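Local coordinates for adapter protein MecA 2 (Bacillus subtilis, PDB 3JTN) that is an adaptor that brings unfolded or aggregated proteins and ComK to the ClpC protease through its C-terminal domain, the part present here, at residues A[3-8]-A[51-56]. Numbering follows the deposited sequence.
Sequences IIYQFH and GVVAVL
Strand 3-7 and the helix segment 51-56 run parallel, at 6°, with axes 9.9 Å apart at closest approach, and Y5 CA lies 7.0 Å from L56 CA. L56 has the largest share of the contact, with Y5 and I3 next. L56 CB sits over one face of the Y5 ring, 3.7 Å from the centroid and only 8° off the normal, a CH-pi contact. L56 CG is anti to its carbonyl carbon (chi1 -84°), which brings L56 CD1 to 3.6 Å from Y5 CD2 and 3.2 Å from I3 CG2, the latter tighter than usual. L56 CD2 reaches F7 CZ more loosely, at 4.3 Å. V53 adds touches to I3 and Y5: V53 CG2 meets I3 CG2, and V53 CG1 lies 3.2 Å from Y5 OH. An alanine in place of Y5 would probably open a gap under L56 CB and leave V53 CG1 without the hydroxyl it lies against. L56 also touches L39 of strand 36-41 and L16 of helix 10-22, in the buried layer between the antiparallel sheet and helices 10-22 and 49-59. No hydrogen bond links the segments; they meet through apolar packing, the CH-pi contact and the Y5 ring against the L56 carbonyl.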
loop_
_atom_site.group_PDB
_atom_site.type_symbol
_atom_site.label_atom_id
_atom_site.label_comp_id
_atom_site.label_asym_id
_atom_site.label_seq_id
_atom_site.Cartn_x
_atom_site.Cartn_y
_atom_site.Cartn_z
ATOM N N ILE A 3 2.308 -8.765 -1.215
ATOM C CA ILE A 3 3.064 -7.540 -1.006
ATOM C C ILE A 3 2.467 -6.697 0.106
ATOM O O ILE A 3 1.293 -6.343 0.055
ATOM C CB ILE A 3 3.066 -6.672 -2.258
ATOM C CG1 ILE A 3 3.181 -7.524 -3.507
ATOM C CG2 ILE A 3 4.176 -5.628 -2.191
ATOM C CD1 ILE A 3 3.363 -6.707 -4.766
ATOM N N ILE A 4 3.287 -6.355 1.094
ATOM C CA ILE A 4 2.870 -5.470 2.165
ATOM C C ILE A 4 4.064 -4.620 2.544
ATOM O O ILE A 4 5.127 -5.146 2.885
ATOM C CB ILE A 4 2.437 -6.245 3.421
ATOM C CG1 ILE A 4 1.436 -7.342 3.064
ATOM C CG2 ILE A 4 1.840 -5.309 4.448
ATOM C CD1 ILE A 4 0.922 -8.129 4.266
ATOM N N TYR A 5 3.895 -3.305 2.486
ATOM C CA TYR A 5 4.944 -2.412 2.932
ATOM C C TYR A 5 4.467 -1.629 4.132
ATOM O O TYR A 5 3.291 -1.301 4.225
ATOM C CB TYR A 5 5.389 -1.482 1.797
ATOM C CG TYR A 5 6.611 -2.008 1.089
ATOM C CD1 TYR A 5 7.745 -1.221 0.937
ATOM C CD2 TYR A 5 6.646 -3.310 0.606
ATOM C CE1 TYR A 5 8.867 -1.707 0.305
ATOM C CE2 TYR A 5 7.769 -3.809 -0.029
ATOM C CZ TYR A 5 8.880 -3.005 -0.170
ATOM O OH TYR A 5 10.005 -3.485 -0.804
ATOM N N GLN A 6 5.365 -1.372 5.074
ATOM C CA GLN A 6 5.043 -0.463 6.152
ATOM C C GLN A 6 5.512 0.914 5.726
ATOM O O GLN A 6 6.386 1.049 4.867
ATOM C CB GLN A 6 5.691 -0.897 7.468
ATOM C CG GLN A 6 7.197 -0.913 7.489
ATOM C CD GLN A 6 7.730 -1.491 8.790
ATOM O OE1 GLN A 6 8.782 -2.132 8.816
ATOM N NE2 GLN A 6 6.992 -1.290 9.874
ATOM N N PHE A 7 4.925 1.938 6.318
ATOM C CA PHE A 7 5.219 3.296 5.902
ATOM C C PHE A 7 5.508 4.186 7.094
ATOM O O PHE A 7 4.924 4.017 8.163
ATOM C CB PHE A 7 4.085 3.840 5.028
ATOM C CG PHE A 7 3.981 3.140 3.708
ATOM C CD1 PHE A 7 4.687 3.606 2.605
ATOM C CD2 PHE A 7 3.225 1.986 3.578
ATOM C CE1 PHE A 7 4.617 2.944 1.399
ATOM C CE2 PHE A 7 3.151 1.321 2.372
ATOM C CZ PHE A 7 3.842 1.794 1.282
ATOM N N HIS A 8 6.454 5.100 6.921
ATOM C CA HIS A 8 6.827 5.982 8.005
ATOM C C HIS A 8 5.601 6.790 8.415
ATOM O O HIS A 8 5.214 6.801 9.583
ATOM C CB HIS A 8 7.977 6.891 7.581
ATOM C CG HIS A 8 8.251 7.991 8.552
ATOM N ND1 HIS A 8 8.627 7.751 9.854
ATOM C CD2 HIS A 8 8.187 9.335 8.416
ATOM C CE1 HIS A 8 8.789 8.903 10.481
ATOM N NE2 HIS A 8 8.530 9.879 9.630
ATOM N N GLY A 51 8.951 -4.881 -10.067
ATOM C CA GLY A 51 8.586 -3.558 -10.532
ATOM C C GLY A 51 7.845 -2.755 -9.484
ATOM O O GLY A 51 8.263 -1.661 -9.114
ATOM N N VAL A 52 6.741 -3.305 -8.995
ATOM C CA VAL A 52 5.916 -2.606 -8.027
ATOM C C VAL A 52 6.622 -2.473 -6.683
ATOM O O VAL A 52 6.607 -1.403 -6.075
ATOM C CB VAL A 52 4.557 -3.285 -7.851
ATOM C CG1 VAL A 52 3.718 -2.528 -6.819
ATOM C CG2 VAL A 52 3.831 -3.359 -9.194
ATOM N N VAL A 53 7.246 -3.552 -6.221
ATOM C CA VAL A 53 8.016 -3.497 -4.981
ATOM C C VAL A 53 9.088 -2.424 -5.058
ATOM O O VAL A 53 9.234 -1.622 -4.141
ATOM C CB VAL A 53 8.677 -4.852 -4.647
ATOM C CG1 VAL A 53 9.921 -4.652 -3.793
ATOM C CG2 VAL A 53 7.681 -5.752 -3.942
ATOM N N ALA A 54 9.843 -2.420 -6.153
ATOM C CA ALA A 54 10.867 -1.409 -6.357
ATOM C C ALA A 54 10.297 -0.027 -6.079
ATOM O O ALA A 54 10.916 0.768 -5.373
ATOM C CB ALA A 54 11.429 -1.489 -7.771
ATOM N N VAL A 55 9.115 0.266 -6.617
ATOM C CA VAL A 55 8.528 1.580 -6.377
ATOM C C VAL A 55 8.019 1.677 -4.951
ATOM O O VAL A 55 8.085 2.746 -4.344
ATOM C CB VAL A 55 7.401 1.969 -7.375
ATOM C CG1 VAL A 55 7.567 1.238 -8.705
ATOM C CG2 VAL A 55 6.045 1.707 -6.783
ATOM N N LEU A 56 7.522 0.565 -4.407
ATOM C CA LEU A 56 7.045 0.554 -3.028
ATOM C C LEU A 56 8.158 0.955 -2.074
ATOM O O LEU A 56 7.922 1.704 -1.123
ATOM C CB LEU A 56 6.531 -0.824 -2.631
ATOM C CG LEU A 56 5.099 -1.162 -3.014
ATOM C CD1 LEU A 56 4.692 -2.435 -2.300
ATOM C CD2 LEU A 56 4.171 -0.019 -2.655
#